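Local coordinates for MutT/nudix family protein (PDB 3GZ5) that regulates transcription of NAD metabolism genes in an ADP-ribose-dependent way, probably binding DNA through a winged helix domain joined to a Nudix domain, at residues K159-V165 / Y232-L238; L176-Q180 / F196-V200; D204-G210 / N221-K226. One frame throughout, in Å; residues are numbered along the deposited sequence.

Contact 1: K159-V165 / Y232-L238; sequences KALYSLV and YRFLRNL
The last turn of helix 145-162 runs out at Y162, and the irregular C-terminal segment 232-238 wraps around that end. CA atoms pair as L161 with L238 (4.9 Å), Y162 with F234 (5.0 Å) and S163 with R233 (5.0 Å). S163 leaves helical geometry (phi/psi -154/-179), and helix-end carbonyls accept from tail amides: F234 N donates to Y162 O at 2.8 Å, and L238 N donates weakly to L161 O at 2.9 Å. L161 (m, t) and L238 (t, t) pack together, L161 CD2 lying 4.1 Å from L238 CB. Between the two bonds the tail bulges outward, and the ring of Y162 (chi1 m) fills the gap, with CE1 3.8 Å from N237 CB. Y162 OH reaches L235 O of the second subunit, so this joint between the end of helix 145-162 and the tail that follows the winged helix's last strand also lies at the subunit interface. S163 takes chi1 p (76°), which turns OG back to K159 O (2.8 Å) and lets it accept from V165 N (3.2 Å), an ST turn. R233 (m, m, t) lays its guanidinium with one face over S163 OG; R233 NH1 donates to the preceding carbonyl, Y232 O, at 2.7 Å. K159 (m, m, t, t) brings NZ within 2.9 Å of R233 NH2, two like charges, with E88 forming a salt bridge to the lysine. F234 (m) presents its ring edge to L164 (m, t), CE2 lying 4.3 Å from CG. A water links L164 N (3.1 Å) to Y232 O (2.6 Å).

Contact 2: L176-Q180 / F196-V200; sequences LPELQ and FRRRV
L176, L179, F196 and V200 make the apolar centre, where helix 176-187 meets helix 193-203. All four CA-to-CB bonds point toward the opposing segment. L179 (t, p) sets CG 3.9 Å from F196 CZ, at the edge of the ring, and its CD2 lies 4.4 Å from V200 CG2. L176, with both chi angles between wells (-146° and 126°), brings CD1 to 3.9 Å from V200 CG1, while its CD2 sits 4.2 Å from F196 CD2. F196 takes chi1 t (-172°) and V200 t (169°).

Both segments are regular helix, with Q180 N bonded to L176 O at 2.9 Å and V200 N to F196 O at 2.8 Å. Their axes cross nearly at right angles, 105° between N-to-C directions and 11.4 Å apart at closest approach; the nearest CA pairs are Q180 with F196 (7.4 Å) and L176 with R197 (7.8 Å). Two helices crossing this steeply, a short linker between them, form the helix-turn-helix of the NrtR winged helix domain; in such domains the second helix is commonly the one that reads DNA.

Farther out, the backbone of Q180 packs on the same phenylalanine, CA to F196 CE2 being 3.6 Å. R197 (m, t, t) extends along the flank of the first helix, holding NH2 3.4 Å from P177 CG and one guanidinium face over L176. Its NH1 donates to Q180 OE1 at 2.8 Å and also bonds to G193 O. The arginine thus meets a neutral amide here, so the crossing rests on a greasy interior closed at its rim by a charged-to-neutral hydrogen bond.

Contact 3: D204-G210 / N221-K226; sequences DLLIDTG and NLYCLK
This is the beta hairpin, or wing, of the winged helix domain: strand 206-209 beside strand 221-225, antiparallel, their axes 4.5 Å apart and 142° between directions. N221, near the start of strand 220-225, has ND2 3.0 Å from D208 OD2. D208 (chi1 t) uses OD1 to accept from G210 N at 2.9 Å, an Asx turn where the first strand turns a corner. L222 O accepts from T209 N (2.9 Å). Y223 (chi1 m) pairs with D208 in a non-hydrogen-bonded pair, CA atoms 4.6 Å apart, and L206 CD1 lies over one face of its ring. C224 faces I207 as the hydrogen-bonded pair: I207 N to C224 O is 2.8 Å and C224 N to I207 O 2.9 Å. L225 (m, t) opposes L206 (m, t) on the sheet face they share with Y223 and D208, with CD2 atoms 3.3 Å apart; that face packs L206 against L176 and L179 of helix 176-187. K226 closes the strand pairing, N to L205 O at 2.9 Å. Its side chain (m, t, t, t) stretches back to the helix end at D204 (phi 65°), NZ reaching D204 O at 2.8 Å, D204 OD2 at 3.6 Å in a salt bridge, and a water at 2.9 Å.

How the contacts relate
Contacts 2 and 3 share one apolar core in the winged helix domain: L206 of the hairpin touches L176, L179 and V200 from the crossed helices, and helix 193-203 runs on into strand 206-213. Contact 1 joins the last Nudix helix to the tail after the wing and alone touches the second subunit; it meets contact 2 through R199, packed on F234, and contact 3 through L205. All three are partly buried. Contact 2, mostly side-chain packing, centres on buried L176, L179, F196 and V200; contact 3, regular strand pairing, leaves I207 and D208 exposed; contact 1, irregular backbone bonds at a helix end, mixes buried F234 and L164 with exposed L235 and R236.

Contact 1: K159-V165 / Y232-L238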
loop_
_atom_site.group_PDB
_atom_site.type_symbol
_atom_site.label_atom_id
_atom_site.label_comp_id
_atom_site.label_asym_id
_atom_site.label_seq_id
_atom_site.Cartn_x
_atom_site.Cartn_y
_atom_site.Cartn_z
ATOM N N LYS B 159 3.152 -11.033 1.755
ATOM C CA LYS B 159 4.610 -11.007 1.769
ATOM C C LYS B 159 5.207 -12.425 1.762
ATOM O O LYS B 159 6.219 -12.652 1.111
ATOM C CB LYS B 159 5.151 -10.224 2.977
ATOM C CG LYS B 159 4.792 -8.763 2.997
ATOM C CD LYS B 159 5.441 -7.992 1.891
ATOM C CE LYS B 159 4.934 -6.584 1.970
ATOM N NZ LYS B 159 5.705 -5.671 1.084
ATOM N N ALA B 160 4.599 -13.358 2.500
ATOM C CA ALA B 160 5.043 -14.770 2.529
ATOM C C ALA B 160 4.912 -15.434 1.153
ATOM O O ALA B 160 5.635 -16.364 0.840
ATOM C CB ALA B 160 4.284 -15.566 3.578
ATOM N N LEU B 161 4.005 -14.917 0.333
ATOM C CA LEU B 161 3.730 -15.465 -0.997
ATOM C C LEU B 161 4.651 -14.936 -2.084
ATOM O O LEU B 161 4.949 -15.638 -3.074
ATOM C CB LEU B 161 2.274 -15.176 -1.388
ATOM C CG LEU B 161 1.145 -16.136 -0.964
ATOM C CD1 LEU B 161 -0.132 -15.723 -1.683
ATOM C CD2 LEU B 161 1.444 -17.616 -1.278
ATOM N N TYR B 162 5.088 -13.689 -1.920
ATOM C CA TYR B 162 5.811 -13.003 -2.991
ATOM C C TYR B 162 7.178 -12.462 -2.617
ATOM O O TYR B 162 7.789 -11.792 -3.434
ATOM C CB TYR B 162 4.969 -11.859 -3.578
ATOM C CG TYR B 162 3.702 -12.319 -4.236
ATOM C CD1 TYR B 162 3.717 -12.912 -5.502
ATOM C CD2 TYR B 162 2.479 -12.175 -3.585
ATOM C CE1 TYR B 162 2.531 -13.349 -6.109
ATOM C CE2 TYR B 162 1.291 -12.605 -4.177
ATOM C CZ TYR B 162 1.329 -13.181 -5.433
ATOM O OH TYR B 162 0.146 -13.586 -5.988
ATOM N N SER B 163 7.640 -12.716 -1.394
ATOM C CA SER B 163 8.945 -12.202 -0.946
ATOM C C SER B 163 9.576 -13.073 0.148
ATOM O O SER B 163 8.992 -14.082 0.543
ATOM C CB SER B 163 8.807 -10.747 -0.444
ATOM O OG SER B 163 8.220 -10.680 0.844
ATOM N N LEU B 164 10.761 -12.675 0.632
ATOM C CA LEU B 164 11.398 -13.272 1.814
ATOM C C LEU B 164 11.459 -12.268 2.956
ATOM O O LEU B 164 12.235 -12.423 3.894
ATOM C CB LEU B 164 12.816 -13.774 1.482
ATOM C CG LEU B 164 12.995 -14.821 0.377
ATOM C CD1 LEU B 164 14.469 -15.134 0.153
ATOM C CD2 LEU B 164 12.258 -16.116 0.735
ATOM N N VAL B 165 10.614 -11.237 2.862
ATOM C CA VAL B 165 10.374 -10.289 3.930
ATOM C C VAL B 165 10.108 -10.979 5.301
ATOM O O VAL B 165 10.574 -10.471 6.335
ATOM C CB VAL B 165 9.256 -9.247 3.524
ATOM C CG1 VAL B 165 8.756 -8.466 4.711
ATOM C CG2 VAL B 165 9.768 -8.269 2.409
ATOM N N TYR B 232 12.920 -6.827 -2.887
ATOM C CA TYR B 232 12.769 -7.912 -3.874
ATOM C C TYR B 232 11.419 -8.628 -3.797
ATOM O O TYR B 232 11.011 -9.097 -2.723
ATOM C CB TYR B 232 13.891 -8.946 -3.754
ATOM C CG TYR B 232 13.817 -10.023 -4.826
ATOM C CD1 TYR B 232 14.669 -9.988 -5.941
ATOM C CD2 TYR B 232 12.885 -11.071 -4.732
ATOM C CE1 TYR B 232 14.600 -10.965 -6.931
ATOM C CE2 TYR B 232 12.806 -12.056 -5.711
ATOM C CZ TYR B 232 13.661 -11.998 -6.811
ATOM O OH TYR B 232 13.574 -12.973 -7.778
ATOM N N ARG B 233 10.757 -8.740 -4.947
ATOM C CA ARG B 233 9.511 -9.503 -5.071
ATOM C C ARG B 233 9.589 -10.554 -6.187
ATOM O O ARG B 233 9.988 -10.236 -7.314
ATOM C CB ARG B 233 8.323 -8.563 -5.343
ATOM C CG ARG B 233 8.058 -7.506 -4.255
ATOM C CD ARG B 233 7.701 -8.122 -2.874
ATOM N NE ARG B 233 7.572 -7.120 -1.801
ATOM C CZ ARG B 233 8.573 -6.695 -1.031
ATOM N NH1 ARG B 233 9.798 -7.174 -1.182
ATOM N NH2 ARG B 233 8.345 -5.779 -0.091
ATOM N N PHE B 234 9.194 -11.795 -5.873
ATOM C CA PHE B 234 9.000 -12.828 -6.892
ATOM C C PHE B 234 7.774 -12.458 -7.705
ATOM O O PHE B 234 6.796 -11.932 -7.163
ATOM C CB PHE B 234 8.737 -14.209 -6.274
ATOM C CG PHE B 234 9.868 -14.748 -5.453
ATOM C CD1 PHE B 234 10.962 -15.356 -6.062
ATOM C CD2 PHE B 234 9.825 -14.683 -4.061
ATOM C CE1 PHE B 234 11.999 -15.878 -5.298
ATOM C CE2 PHE B 234 10.853 -15.204 -3.287
ATOM C CZ PHE B 234 11.947 -15.794 -3.903
ATOM N N LEU B 235 7.824 -12.740 -8.999
ATOM C CA LEU B 235 6.668 -12.540 -9.878
ATOM C C LEU B 235 5.580 -13.613 -9.680
ATOM O O LEU B 235 4.376 -13.314 -9.661
ATOM C CB LEU B 235 7.128 -12.428 -11.337
ATOM C CG LEU B 235 7.177 -11.001 -11.908
ATOM C CD1 LEU B 235 8.130 -10.094 -11.126
ATOM C CD2 LEU B 235 7.535 -11.005 -13.404
ATOM N N ARG B 236 6.007 -14.859 -9.515
ATOM C CA ARG B 236 5.098 -15.957 -9.224
ATOM C C ARG B 236 4.973 -16.174 -7.717
ATOM O O ARG B 236 5.963 -16.038 -6.978
ATOM C CB ARG B 236 5.531 -17.264 -9.932
ATOM C CG ARG B 236 6.991 -17.326 -10.501
ATOM C CD ARG B 236 8.135 -17.252 -9.429
ATOM N NE ARG B 236 8.734 -15.909 -9.306
ATOM C CZ ARG B 236 9.724 -15.434 -10.066
ATOM N NH1 ARG B 236 10.255 -16.172 -11.034
ATOM N NH2 ARG B 236 10.191 -14.210 -9.870
ATOM N N ASN B 237 3.752 -16.499 -7.277
ATOM C CA ASN B 237 3.476 -16.880 -5.886
ATOM C C ASN B 237 4.245 -18.122 -5.437
ATOM O O ASN B 237 4.729 -18.902 -6.262
ATOM C CB ASN B 237 1.974 -17.096 -5.663
ATOM C CG ASN B 237 1.347 -18.033 -6.698
ATOM O OD1 ASN B 237 1.493 -17.837 -7.910
ATOM N ND2 ASN B 237 0.626 -19.047 -6.221
ATOM N N LEU B 238 4.341 -18.298 -4.121
ATOM C CA LEU B 238 5.032 -19.436 -3.515
ATOM C C LEU B 238 4.274 -20.758 -3.741
ATOM O O LEU B 238 3.148 -20.943 -3.252
ATOM C CB LEU B 238 5.212 -19.166 -2.019
ATOM C CG LEU B 238 6.048 -20.077 -1.120
ATOM C CD1 LEU B 238 6.187 -19.415 0.247
ATOM C CD2 LEU B 238 5.457 -21.482 -0.996
HETATM O O HOH W 1 12.151 -10.347 -0.773
#

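Contact 2: L176-Q180 / F196-V200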
loop_
_atom_site.group_PDB
_atom_site.type_symbol
_atom_site.label_atom_id
_atom_site.label_comp_id
_atom_site.label_asym_id
_atom_site.label_seq_id
_atom_site.Cartn_x
_atom_site.Cartn_y
_atom_site.Cartn_z
ATOM N N LEU B 176 17.550 -22.141 6.775
ATOM C CA LEU B 176 16.512 -22.131 5.778
ATOM C C LEU B 176 15.224 -22.840 6.227
ATOM O O LEU B 176 14.147 -22.420 5.843
ATOM C CB LEU B 176 17.077 -22.689 4.484
ATOM C CG LEU B 176 16.442 -22.004 3.288
ATOM C CD1 LEU B 176 17.506 -21.449 2.381
ATOM C CD2 LEU B 176 15.570 -23.025 2.586
ATOM N N PRO B 177 15.331 -23.934 7.017
ATOM C CA PRO B 177 14.167 -24.458 7.733
ATOM C C PRO B 177 13.450 -23.470 8.671
ATOM O O PRO B 177 12.230 -23.529 8.771
ATOM C CB PRO B 177 14.756 -25.623 8.543
ATOM C CG PRO B 177 15.904 -26.081 7.722
ATOM C CD PRO B 177 16.503 -24.816 7.193
ATOM N N GLU B 178 14.193 -22.615 9.374
ATOM C CA GLU B 178 13.594 -21.519 10.155
ATOM C C GLU B 178 12.761 -20.581 9.273
ATOM O O GLU B 178 11.633 -20.219 9.620
ATOM C CB GLU B 178 14.673 -20.684 10.841
ATOM C CG GLU B 178 15.398 -21.355 11.989
ATOM C CD GLU B 178 16.477 -20.446 12.572
ATOM O OE1 GLU B 178 17.405 -20.960 13.239
ATOM O OE2 GLU B 178 16.392 -19.216 12.365
ATOM N N LEU B 179 13.344 -20.188 8.143
ATOM C CA LEU B 179 12.725 -19.260 7.227
ATOM C C LEU B 179 11.467 -19.881 6.643
ATOM O O LEU B 179 10.418 -19.243 6.572
ATOM C CB LEU B 179 13.704 -18.908 6.113
ATOM C CG LEU B 179 13.195 -17.910 5.080
ATOM C CD1 LEU B 179 12.845 -16.547 5.718
ATOM C CD2 LEU B 179 14.185 -17.762 3.902
ATOM N N GLN B 180 11.578 -21.139 6.218
ATOM C CA GLN B 180 10.433 -21.879 5.712
ATOM C C GLN B 180 9.310 -21.927 6.743
ATOM O O GLN B 180 8.153 -21.694 6.412
ATOM C CB GLN B 180 10.844 -23.304 5.312
ATOM C CG GLN B 180 9.691 -24.102 4.750
ATOM C CD GLN B 180 10.121 -25.447 4.218
ATOM O OE1 GLN B 180 11.220 -25.586 3.667
ATOM N NE2 GLN B 180 9.256 -26.437 4.352
ATOM N N PHE B 196 10.476 -24.289 -2.343
ATOM C CA PHE B 196 10.880 -23.114 -1.568
ATOM C C PHE B 196 12.374 -22.828 -1.690
ATOM O O PHE B 196 12.752 -21.730 -2.094
ATOM C CB PHE B 196 10.479 -23.270 -0.095
ATOM C CG PHE B 196 10.689 -22.025 0.732
ATOM C CD1 PHE B 196 9.972 -20.850 0.454
ATOM C CD2 PHE B 196 11.592 -22.024 1.799
ATOM C CE1 PHE B 196 10.156 -19.692 1.227
ATOM C CE2 PHE B 196 11.779 -20.868 2.581
ATOM C CZ PHE B 196 11.057 -19.703 2.288
ATOM N N ARG B 197 13.198 -23.827 -1.352
ATOM C CA ARG B 197 14.656 -23.796 -1.568
ATOM C C ARG B 197 15.077 -23.412 -2.979
ATOM O O ARG B 197 15.957 -22.566 -3.152
ATOM C CB ARG B 197 15.294 -25.119 -1.170
ATOM C CG ARG B 197 15.667 -25.174 0.286
ATOM C CD ARG B 197 15.757 -26.593 0.786
ATOM N NE ARG B 197 15.957 -26.656 2.235
ATOM C CZ ARG B 197 14.988 -26.563 3.147
ATOM N NH1 ARG B 197 13.714 -26.381 2.782
ATOM N NH2 ARG B 197 15.294 -26.636 4.439
ATOM N N ARG B 198 14.442 -24.015 -3.978
ATOM C CA ARG B 198 14.626 -23.617 -5.384
ATOM C C ARG B 198 14.360 -22.110 -5.621
ATOM O O ARG B 198 15.160 -21.427 -6.257
ATOM C CB ARG B 198 13.755 -24.501 -6.304
ATOM C CG ARG B 198 13.551 -24.014 -7.756
ATOM C CD ARG B 198 13.224 -25.165 -8.766
ATOM N NE ARG B 198 12.205 -26.106 -8.278
ATOM C CZ ARG B 198 12.472 -27.250 -7.634
ATOM N NH1 ARG B 198 11.474 -28.032 -7.218
ATOM N NH2 ARG B 198 13.739 -27.607 -7.393
ATOM N N ARG B 199 13.238 -21.603 -5.111
ATOM C CA ARG B 199 12.916 -20.169 -5.255
ATOM C C ARG B 199 13.897 -19.263 -4.490
ATOM O O ARG B 199 14.361 -18.253 -5.028
ATOM C CB ARG B 199 11.451 -19.880 -4.893
ATOM C CG ARG B 199 10.506 -19.799 -6.123
ATOM C CD ARG B 199 9.015 -19.970 -5.753
ATOM N NE ARG B 199 8.332 -18.705 -5.440
ATOM C CZ ARG B 199 8.296 -18.133 -4.231
ATOM N NH1 ARG B 199 8.908 -18.694 -3.188
ATOM N NH2 ARG B 199 7.645 -16.991 -4.062
ATOM N N VAL B 200 14.243 -19.649 -3.262
ATOM C CA VAL B 200 15.233 -18.908 -2.480
ATOM C C VAL B 200 16.566 -18.757 -3.239
ATOM O O VAL B 200 17.039 -17.626 -3.432
ATOM C CB VAL B 200 15.474 -19.531 -1.084
ATOM C CG1 VAL B 200 16.687 -18.902 -0.426
ATOM C CG2 VAL B 200 14.253 -19.363 -0.196
#

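Contact 3: D204-G210 / N221-K226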
loop_
_atom_site.group_PDB
_atom_site.type_symbol
_atom_site.label_atom_id
_atom_site.label_comp_id
_atom_site.label_asym_id
_atom_site.label_seq_id
_atom_site.Cartn_x
_atom_site.Cartn_y
_atom_site.Cartn_z
ATOM N N ASP B 204 18.387 -15.250 -4.930
ATOM C CA ASP B 204 19.744 -14.828 -4.703
ATOM C C ASP B 204 19.780 -13.692 -3.663
ATOM O O ASP B 204 20.436 -12.654 -3.860
ATOM C CB ASP B 204 20.311 -14.370 -6.041
ATOM C CG ASP B 204 21.783 -14.244 -6.015
ATOM O OD1 ASP B 204 22.434 -15.160 -5.465
ATOM O OD2 ASP B 204 22.275 -13.216 -6.527
ATOM N N LEU B 205 19.064 -13.919 -2.563
ATOM C CA LEU B 205 18.774 -12.903 -1.541
ATOM C C LEU B 205 19.402 -13.193 -0.197
ATOM O O LEU B 205 19.413 -12.328 0.695
ATOM C CB LEU B 205 17.260 -12.777 -1.341
ATOM C CG LEU B 205 16.496 -12.087 -2.465
ATOM C CD1 LEU B 205 14.994 -12.289 -2.258
ATOM C CD2 LEU B 205 16.861 -10.593 -2.516
ATOM N N LEU B 206 19.875 -14.419 -0.026
ATOM C CA LEU B 206 20.474 -14.814 1.227
ATOM C C LEU B 206 21.990 -14.889 1.057
ATOM O O LEU B 206 22.490 -15.292 -0.012
ATOM C CB LEU B 206 19.923 -16.166 1.684
ATOM C CG LEU B 206 18.434 -16.260 2.030
ATOM C CD1 LEU B 206 18.106 -17.669 2.550
ATOM C CD2 LEU B 206 18.108 -15.224 3.087
ATOM N N ILE B 207 22.715 -14.484 2.095
ATOM C CA ILE B 207 24.155 -14.686 2.132
ATOM C C ILE B 207 24.367 -15.925 2.963
ATOM O O ILE B 207 23.934 -15.972 4.108
ATOM C CB ILE B 207 24.917 -13.476 2.761
ATOM C CG1 ILE B 207 24.850 -12.262 1.820
ATOM C CG2 ILE B 207 26.382 -13.857 3.076
ATOM C CD1 ILE B 207 24.668 -10.921 2.510
ATOM N N ASP B 208 25.003 -16.938 2.371
ATOM C CA ASP B 208 25.463 -18.109 3.117
ATOM C C ASP B 208 26.665 -17.662 3.923
ATOM O O ASP B 208 27.634 -17.156 3.363
ATOM C CB ASP B 208 25.855 -19.247 2.154
ATOM C CG ASP B 208 26.030 -20.592 2.843
ATOM O OD1 ASP B 208 26.172 -20.677 4.095
ATOM O OD2 ASP B 208 26.022 -21.595 2.097
ATOM N N THR B 209 26.580 -17.829 5.233
ATOM C CA THR B 209 27.647 -17.467 6.135
ATOM C C THR B 209 28.806 -18.483 6.045
ATOM O O THR B 209 29.963 -18.157 6.343
ATOM C CB THR B 209 27.111 -17.324 7.591
ATOM O OG1 THR B 209 26.200 -16.198 7.673
ATOM C CG2 THR B 209 28.229 -17.063 8.538
ATOM N N GLY B 210 28.499 -19.709 5.627
ATOM C CA GLY B 210 29.490 -20.768 5.658
ATOM C C GLY B 210 29.464 -21.424 7.015
ATOM O O GLY B 210 30.112 -22.449 7.222
ATOM N N ASN B 221 23.151 -24.781 7.109
ATOM C CA ASN B 221 23.717 -23.482 6.711
ATOM C C ASN B 221 23.012 -22.274 7.347
ATOM O O ASN B 221 21.773 -22.190 7.374
ATOM C CB ASN B 221 23.666 -23.324 5.192
ATOM C CG ASN B 221 24.503 -24.357 4.454
ATOM O OD1 ASN B 221 24.882 -25.402 5.008
ATOM N ND2 ASN B 221 24.792 -24.070 3.190
ATOM N N LEU B 222 23.825 -21.345 7.847
ATOM C CA LEU B 222 23.340 -20.137 8.503
ATOM C C LEU B 222 23.419 -18.993 7.514
ATOM O O LEU B 222 24.471 -18.761 6.912
ATOM C CB LEU B 222 24.147 -19.844 9.769
ATOM C CG LEU B 222 23.834 -20.742 10.969
ATOM C CD1 LEU B 222 24.883 -20.596 12.096
ATOM C CD2 LEU B 222 22.440 -20.457 11.496
ATOM N N TYR B 223 22.292 -18.309 7.323
ATOM C CA TYR B 223 22.177 -17.298 6.294
ATOM C C TYR B 223 21.835 -15.943 6.892
ATOM O O TYR B 223 21.201 -15.870 7.944
ATOM C CB TYR B 223 21.093 -17.668 5.290
ATOM C CG TYR B 223 21.322 -18.952 4.511
ATOM C CD1 TYR B 223 22.036 -18.950 3.295
ATOM C CD2 TYR B 223 20.802 -20.168 4.972
ATOM C CE1 TYR B 223 22.225 -20.127 2.564
ATOM C CE2 TYR B 223 20.991 -21.346 4.257
ATOM C CZ TYR B 223 21.683 -21.324 3.053
ATOM O OH TYR B 223 21.859 -22.514 2.360
ATOM N N CYS B 224 22.264 -14.877 6.216
ATOM C CA CYS B 224 21.796 -13.520 6.531
ATOM C C CYS B 224 21.006 -13.042 5.345
ATOM O O CYS B 224 21.254 -13.489 4.211
ATOM C CB CYS B 224 22.978 -12.556 6.720
ATOM S SG CYS B 224 24.017 -12.961 8.096
ATOM N N LEU B 225 20.102 -12.102 5.599
ATOM C CA LEU B 225 19.428 -11.387 4.522
ATOM C C LEU B 225 20.326 -10.316 3.913
ATOM O O LEU B 225 20.941 -9.523 4.634
ATOM C CB LEU B 225 18.121 -10.738 5.016
ATOM C CG LEU B 225 16.939 -11.663 5.319
ATOM C CD1 LEU B 225 15.694 -10.901 5.776
ATOM C CD2 LEU B 225 16.621 -12.509 4.097
ATOM N N LYS B 226 20.402 -10.313 2.584
ATOM C CA LYS B 226 20.870 -9.153 1.853
ATOM C C LYS B 226 19.898 -8.002 2.115
ATOM O O LYS B 226 18.687 -8.221 2.181
ATOM C CB LYS B 226 20.933 -9.441 0.352
ATOM C CG LYS B 226 22.122 -10.269 -0.043
ATOM C CD LYS B 226 22.190 -10.468 -1.524
ATOM C CE LYS B 226 23.030 -11.691 -1.821
ATOM N NZ LYS B 226 23.109 -11.987 -3.278
HETATM O O HOH W 2 23.092 -14.866 -2.659
#